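Local coordinates for protein transcriptional regulator, ROK family (Vibrio cholerae O1 biovar eltor, PDB 1Z05) that probably binds DNA as a zinc-containing transcriptional regulator of the ROK family, a homologue of Escherichia coli Mlc linked to carbohydrate metabolism, at residues V169-S182 and I204-D217. Numbering follows the deposited sequence.
Sequences VTSIAITLPGLVNS and IYKATGLPVFVAND
Ile172 and Val212 open a parallel ladder that runs, pair by pair, to Leu176 and Asn216, the two strands lying 13° apart in direction. Backbone bonds alternate along it: Ile172 N gives to Pro211 O, Phe213 N to Ile172 O, Ile174 N to Phe213 O and Ala215 N to Ile174 O. Leu176 N to Ala215 O (3.2 Å) continues the series at greater length, and Asp217 N reaches Leu176 O (2.9 Å) from above the carbonyl plane.

Apolar contacts are richest on the face carrying Ile172, Ile174, Val212 and Val214. CD1 of Ile172 fits between Ile204 CG2 of the helix and Leu210 CD1, 3.8 Å from each, the Leu210 side chain crossing it at about a right angle. Ile174 and Val214 lie side by side, CG2 to CG2 at 3.8 Å. With its CG1 anti to the backbone N (chi1 -171°), Val214 also meets Leu176 CD2 and, crosswise, Val180 CG1. On the other face, the edge of the Phe213 ring meets Ser171 CB (4.0 Å from CE2), and both side chains touch Ile413 of helix 407-418.

Polar side chains fasten the returning chain 178-182. Asn216 ND2 binds Gly178 O at 2.9 Å on an in-plane lone pair, and a water links ND2 to Gly178 N; its OD1 meanwhile takes Arg219 N, capping the helix that follows. Ser182 OG donates to a lone pair of Val214 O (2.8 Å), while one water joins its OG to Asn216 N and another joins Ser182 O to Val214 N. The Asp217 carboxylate lies against the Pro177 ring, CD to OD2 at 3.6 Å, and OD2 forms a salt bridge with Arg114.

Strand 212-216 thus forms the edge of a five-stranded sheet of order 3-2-1-4-5, with strand 168-176 beside it, as in the ASKHA (actin-like ATPase) fold of ROK proteins.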
loop_
_atom_site.group_PDB
_atom_site.type_symbol
_atom_site.label_atom_id
_atom_site.label_comp_id
_atom_site.label_asym_id
_atom_site.label_seq_id
_atom_site.Cartn_x
_atom_site.Cartn_y
_atom_site.Cartn_z
ATOM N N VAL A 169 9.741 -22.426 -22.923
ATOM C CA VAL A 169 9.334 -21.049 -22.619
ATOM C C VAL A 169 8.035 -21.088 -21.819
ATOM O O VAL A 169 7.020 -21.587 -22.297
ATOM C CB VAL A 169 9.145 -20.221 -23.906
ATOM C CG1 VAL A 169 8.931 -18.736 -23.566
ATOM C CG2 VAL A 169 10.347 -20.404 -24.840
ATOM N N THR A 170 8.068 -20.567 -20.601
ATOM C CA THR A 170 6.949 -20.751 -19.675
ATOM C C THR A 170 5.950 -19.607 -19.690
ATOM O O THR A 170 4.798 -19.776 -19.284
ATOM C CB THR A 170 7.461 -20.850 -18.244
ATOM O OG1 THR A 170 8.148 -19.641 -17.925
ATOM C CG2 THR A 170 8.416 -22.026 -18.090
ATOM N N SER A 171 6.400 -18.438 -20.123
ATOM C CA SER A 171 5.655 -17.198 -19.899
ATOM C C SER A 171 6.297 -16.026 -20.630
ATOM O O SER A 171 7.433 -16.121 -21.106
ATOM C CB SER A 171 5.613 -16.882 -18.395
ATOM O OG SER A 171 6.929 -16.854 -17.864
ATOM N N ILE A 172 5.560 -14.920 -20.687
ATOM C CA ILE A 172 6.023 -13.671 -21.266
ATOM C C ILE A 172 5.724 -12.540 -20.284
ATOM O O ILE A 172 4.608 -12.423 -19.780
ATOM C CB ILE A 172 5.344 -13.386 -22.638
ATOM C CG1 ILE A 172 5.808 -14.408 -23.685
ATOM C CG2 ILE A 172 5.641 -11.956 -23.118
ATOM C CD1 ILE A 172 4.994 -14.451 -24.972
ATOM N N ALA A 173 6.740 -11.735 -19.998
ATOM C CA ALA A 173 6.566 -10.513 -19.231
ATOM C C ALA A 173 6.788 -9.313 -20.144
ATOM O O ALA A 173 7.661 -9.338 -21.015
ATOM C CB ALA A 173 7.529 -10.497 -18.035
ATOM N N ILE A 174 5.971 -8.278 -19.971
ATOM C CA ILE A 174 6.137 -7.037 -20.723
ATOM C C ILE A 174 5.941 -5.835 -19.800
ATOM O O ILE A 174 4.967 -5.771 -19.045
ATOM C CB ILE A 174 5.248 -6.985 -22.021
ATOM C CG1 ILE A 174 5.467 -5.682 -22.809
ATOM C CG2 ILE A 174 3.757 -7.243 -21.732
ATOM C CD1 ILE A 174 5.209 -5.833 -24.326
ATOM N N THR A 175 6.906 -4.917 -19.837
ATOM C CA THR A 175 6.863 -3.717 -19.011
ATOM C C THR A 175 6.916 -2.510 -19.928
ATOM O O THR A 175 7.428 -2.593 -21.049
ATOM C CB THR A 175 8.022 -3.680 -17.976
ATOM O OG1 THR A 175 9.277 -3.820 -18.661
ATOM C CG2 THR A 175 7.872 -4.826 -16.972
ATOM N N LEU A 176 6.344 -1.402 -19.466
ATOM C CA LEU A 176 6.193 -0.215 -20.290
ATOM C C LEU A 176 5.811 0.965 -19.404
ATOM O O LEU A 176 5.227 0.773 -18.340
ATOM C CB LEU A 176 5.097 -0.428 -21.359
ATOM C CG LEU A 176 3.671 -0.763 -20.891
ATOM C CD1 LEU A 176 2.670 -0.266 -21.894
ATOM C CD2 LEU A 176 3.490 -2.257 -20.684
ATOM N N PRO A 177 6.137 2.190 -19.839
ATOM C CA PRO A 177 5.644 3.374 -19.110
ATOM C C PRO A 177 4.127 3.522 -19.304
ATOM O O PRO A 177 3.572 2.937 -20.235
ATOM C CB PRO A 177 6.381 4.532 -19.788
ATOM C CG PRO A 177 6.678 4.022 -21.189
ATOM C CD PRO A 177 6.962 2.551 -21.009
ATOM N N GLY A 178 3.465 4.283 -18.438
ATOM C CA GLY A 178 2.040 4.564 -18.615
ATOM C C GLY A 178 1.118 3.945 -17.583
ATOM O O GLY A 178 1.573 3.379 -16.596
ATOM N N LEU A 179 -0.189 4.062 -17.812
ATOM C CA LEU A 179 -1.180 3.498 -16.892
ATOM C C LEU A 179 -1.492 2.055 -17.265
ATOM O O LEU A 179 -1.946 1.770 -18.377
ATOM C CB LEU A 179 -2.465 4.343 -16.862
ATOM C CG LEU A 179 -2.376 5.833 -16.516
ATOM C CD1 LEU A 179 -3.768 6.474 -16.499
ATOM C CD2 LEU A 179 -1.657 6.087 -15.188
ATOM N N VAL A 180 -1.237 1.146 -16.333
ATOM C CA VAL A 180 -1.336 -0.283 -16.606
ATOM C C VAL A 180 -2.143 -0.970 -15.506
ATOM O O VAL A 180 -1.848 -0.822 -14.311
ATOM C CB VAL A 180 0.075 -0.934 -16.756
ATOM C CG1 VAL A 180 -0.014 -2.442 -16.978
ATOM C CG2 VAL A 180 0.895 -0.251 -17.869
ATOM N N ASN A 181 -3.181 -1.691 -15.918
ATOM C CA ASN A 181 -3.884 -2.602 -15.026
ATOM C C ASN A 181 -3.259 -3.992 -15.164
ATOM O O ASN A 181 -3.488 -4.696 -16.157
ATOM C CB ASN A 181 -5.382 -2.628 -15.343
ATOM C CG ASN A 181 -6.189 -3.453 -14.337
ATOM O OD1 ASN A 181 -5.747 -4.504 -13.864
ATOM N ND2 ASN A 181 -7.379 -2.976 -14.013
ATOM N N SER A 182 -2.458 -4.365 -14.169
ATOM C CA SER A 182 -1.718 -5.628 -14.160
ATOM C C SER A 182 -2.606 -6.862 -14.036
ATOM O O SER A 182 -2.365 -7.879 -14.702
ATOM C CB SER A 182 -0.693 -5.631 -13.021
ATOM O OG SER A 182 0.472 -4.952 -13.423
ATOM N N ILE A 204 -1.624 -10.990 -26.372
ATOM C CA ILE A 204 -0.407 -11.804 -26.438
ATOM C C ILE A 204 -0.711 -13.255 -26.044
ATOM O O ILE A 204 -0.196 -14.200 -26.655
ATOM C CB ILE A 204 0.739 -11.209 -25.583
ATOM C CG1 ILE A 204 1.221 -9.880 -26.183
ATOM C CG2 ILE A 204 1.923 -12.201 -25.472
ATOM C CD1 ILE A 204 2.186 -9.084 -25.248
ATOM N N TYR A 205 -1.554 -13.431 -25.031
ATOM C CA TYR A 205 -1.987 -14.768 -24.626
ATOM C C TYR A 205 -2.726 -15.488 -25.759
ATOM O O TYR A 205 -2.512 -16.680 -25.981
ATOM C CB TYR A 205 -2.841 -14.719 -23.357
ATOM C CG TYR A 205 -3.599 -15.999 -23.084
ATOM C CD1 TYR A 205 -2.937 -17.151 -22.645
ATOM C CD2 TYR A 205 -4.976 -16.062 -23.266
ATOM C CE1 TYR A 205 -3.632 -18.332 -22.401
ATOM C CE2 TYR A 205 -5.680 -17.234 -23.024
ATOM C CZ TYR A 205 -5.002 -18.366 -22.587
ATOM O OH TYR A 205 -5.707 -19.531 -22.347
ATOM N N LYS A 206 -3.581 -14.764 -26.480
ATOM C CA LYS A 206 -4.284 -15.341 -27.626
ATOM C C LYS A 206 -3.313 -15.763 -28.742
ATOM O O LYS A 206 -3.510 -16.786 -29.394
ATOM C CB LYS A 206 -5.340 -14.368 -28.168
ATOM C CG LYS A 206 -6.126 -14.919 -29.344
ATOM C CD LYS A 206 -6.930 -13.839 -30.043
ATOM C CE LYS A 206 -7.769 -14.437 -31.165
ATOM N NZ LYS A 206 -8.708 -13.442 -31.747
ATOM N N ALA A 207 -2.260 -14.978 -28.941
ATOM C CA ALA A 207 -1.302 -15.228 -30.011
ATOM C C ALA A 207 -0.241 -16.289 -29.679
ATOM O O ALA A 207 0.454 -16.770 -30.583
ATOM C CB ALA A 207 -0.634 -13.919 -30.423
ATOM N N THR A 208 -0.112 -16.656 -28.400
ATOM C CA THR A 208 0.977 -17.538 -27.959
ATOM C C THR A 208 0.551 -18.737 -27.098
ATOM O O THR A 208 1.268 -19.742 -27.025
ATOM C CB THR A 208 2.077 -16.757 -27.177
ATOM O OG1 THR A 208 1.551 -16.297 -25.927
ATOM C CG2 THR A 208 2.620 -15.572 -27.992
ATOM N N GLY A 209 -0.600 -18.620 -26.436
ATOM C CA GLY A 209 -1.030 -19.618 -25.455
ATOM C C GLY A 209 -0.291 -19.544 -24.120
ATOM O O GLY A 209 -0.587 -20.310 -23.207
ATOM N N LEU A 210 0.654 -18.614 -23.999
ATOM C CA LEU A 210 1.479 -18.473 -22.790
ATOM C C LEU A 210 0.878 -17.500 -21.779
ATOM O O LEU A 210 0.247 -16.525 -22.181
ATOM C CB LEU A 210 2.885 -17.993 -23.163
ATOM C CG LEU A 210 3.804 -18.954 -23.935
ATOM C CD1 LEU A 210 5.060 -18.233 -24.444
ATOM C CD2 LEU A 210 4.178 -20.179 -23.114
ATOM N N PRO A 211 1.080 -17.753 -20.466
ATOM C CA PRO A 211 0.712 -16.715 -19.496
ATOM C C PRO A 211 1.519 -15.443 -19.719
ATOM O O PRO A 211 2.727 -15.499 -19.993
ATOM C CB PRO A 211 1.059 -17.334 -18.131
ATOM C CG PRO A 211 1.925 -18.507 -18.428
ATOM C CD PRO A 211 1.632 -18.963 -19.820
ATOM N N VAL A 212 0.835 -14.309 -19.607
ATOM C CA VAL A 212 1.411 -13.006 -19.878
ATOM C C VAL A 212 1.238 -12.136 -18.637
ATOM O O VAL A 212 0.149 -12.091 -18.045
ATOM C CB VAL A 212 0.738 -12.316 -21.102
ATOM C CG1 VAL A 212 1.470 -11.031 -21.467
ATOM C CG2 VAL A 212 0.715 -13.269 -22.308
ATOM N N PHE A 213 2.326 -11.465 -18.276
ATOM C CA PHE A 213 2.415 -10.571 -17.129
ATOM C C PHE A 213 2.798 -9.191 -17.637
ATOM O O PHE A 213 3.891 -8.999 -18.181
ATOM C CB PHE A 213 3.462 -11.107 -16.134
ATOM C CG PHE A 213 3.129 -12.480 -15.625
ATOM C CD1 PHE A 213 2.344 -12.637 -14.490
ATOM C CD2 PHE A 213 3.526 -13.614 -16.327
ATOM C CE1 PHE A 213 1.990 -13.902 -14.044
ATOM C CE2 PHE A 213 3.173 -14.879 -15.885
ATOM C CZ PHE A 213 2.411 -15.023 -14.742
ATOM N N VAL A 214 1.888 -8.235 -17.455
ATOM C CA VAL A 214 2.043 -6.877 -17.957
ATOM C C VAL A 214 2.139 -5.952 -16.756
ATOM O O VAL A 214 1.355 -6.089 -15.812
ATOM C CB VAL A 214 0.813 -6.452 -18.809
ATOM C CG1 VAL A 214 1.070 -5.119 -19.505
ATOM C CG2 VAL A 214 0.469 -7.534 -19.852
ATOM N N ALA A 215 3.099 -5.027 -16.765
ATOM C CA ALA A 215 3.208 -4.073 -15.656
ATOM C C ALA A 215 3.802 -2.734 -16.075
ATOM O O ALA A 215 4.510 -2.633 -17.083
ATOM C CB ALA A 215 4.012 -4.686 -14.476
ATOM N N ASN A 216 3.498 -1.703 -15.295
ATOM C CA ASN A 216 4.180 -0.430 -15.421
ATOM C C ASN A 216 5.666 -0.628 -15.101
ATOM O O ASN A 216 6.013 -1.323 -14.143
ATOM C CB ASN A 216 3.547 0.606 -14.492
ATOM C CG ASN A 216 4.366 1.874 -14.385
ATOM O OD1 ASN A 216 5.246 1.980 -13.537
ATOM N ND2 ASN A 216 4.064 2.855 -15.232
ATOM N N ASP A 217 6.530 -0.008 -15.902
ATOM C CA ASP A 217 7.966 -0.241 -15.808
ATOM C C ASP A 217 8.609 0.187 -14.499
ATOM O O ASP A 217 9.498 -0.505 -14.008
ATOM C CB ASP A 217 8.729 0.316 -17.027
ATOM C CG ASP A 217 8.525 1.825 -17.241
ATOM O OD1 ASP A 217 7.741 2.474 -16.504
ATOM O OD2 ASP A 217 9.168 2.363 -18.172
HETATM O O HOH W 1 4.646 5.762 -16.432
HETATM O O HOH W 2 1.554 -2.101 -13.218
HETATM O O HOH W 3 -0.657 -8.891 -16.360
#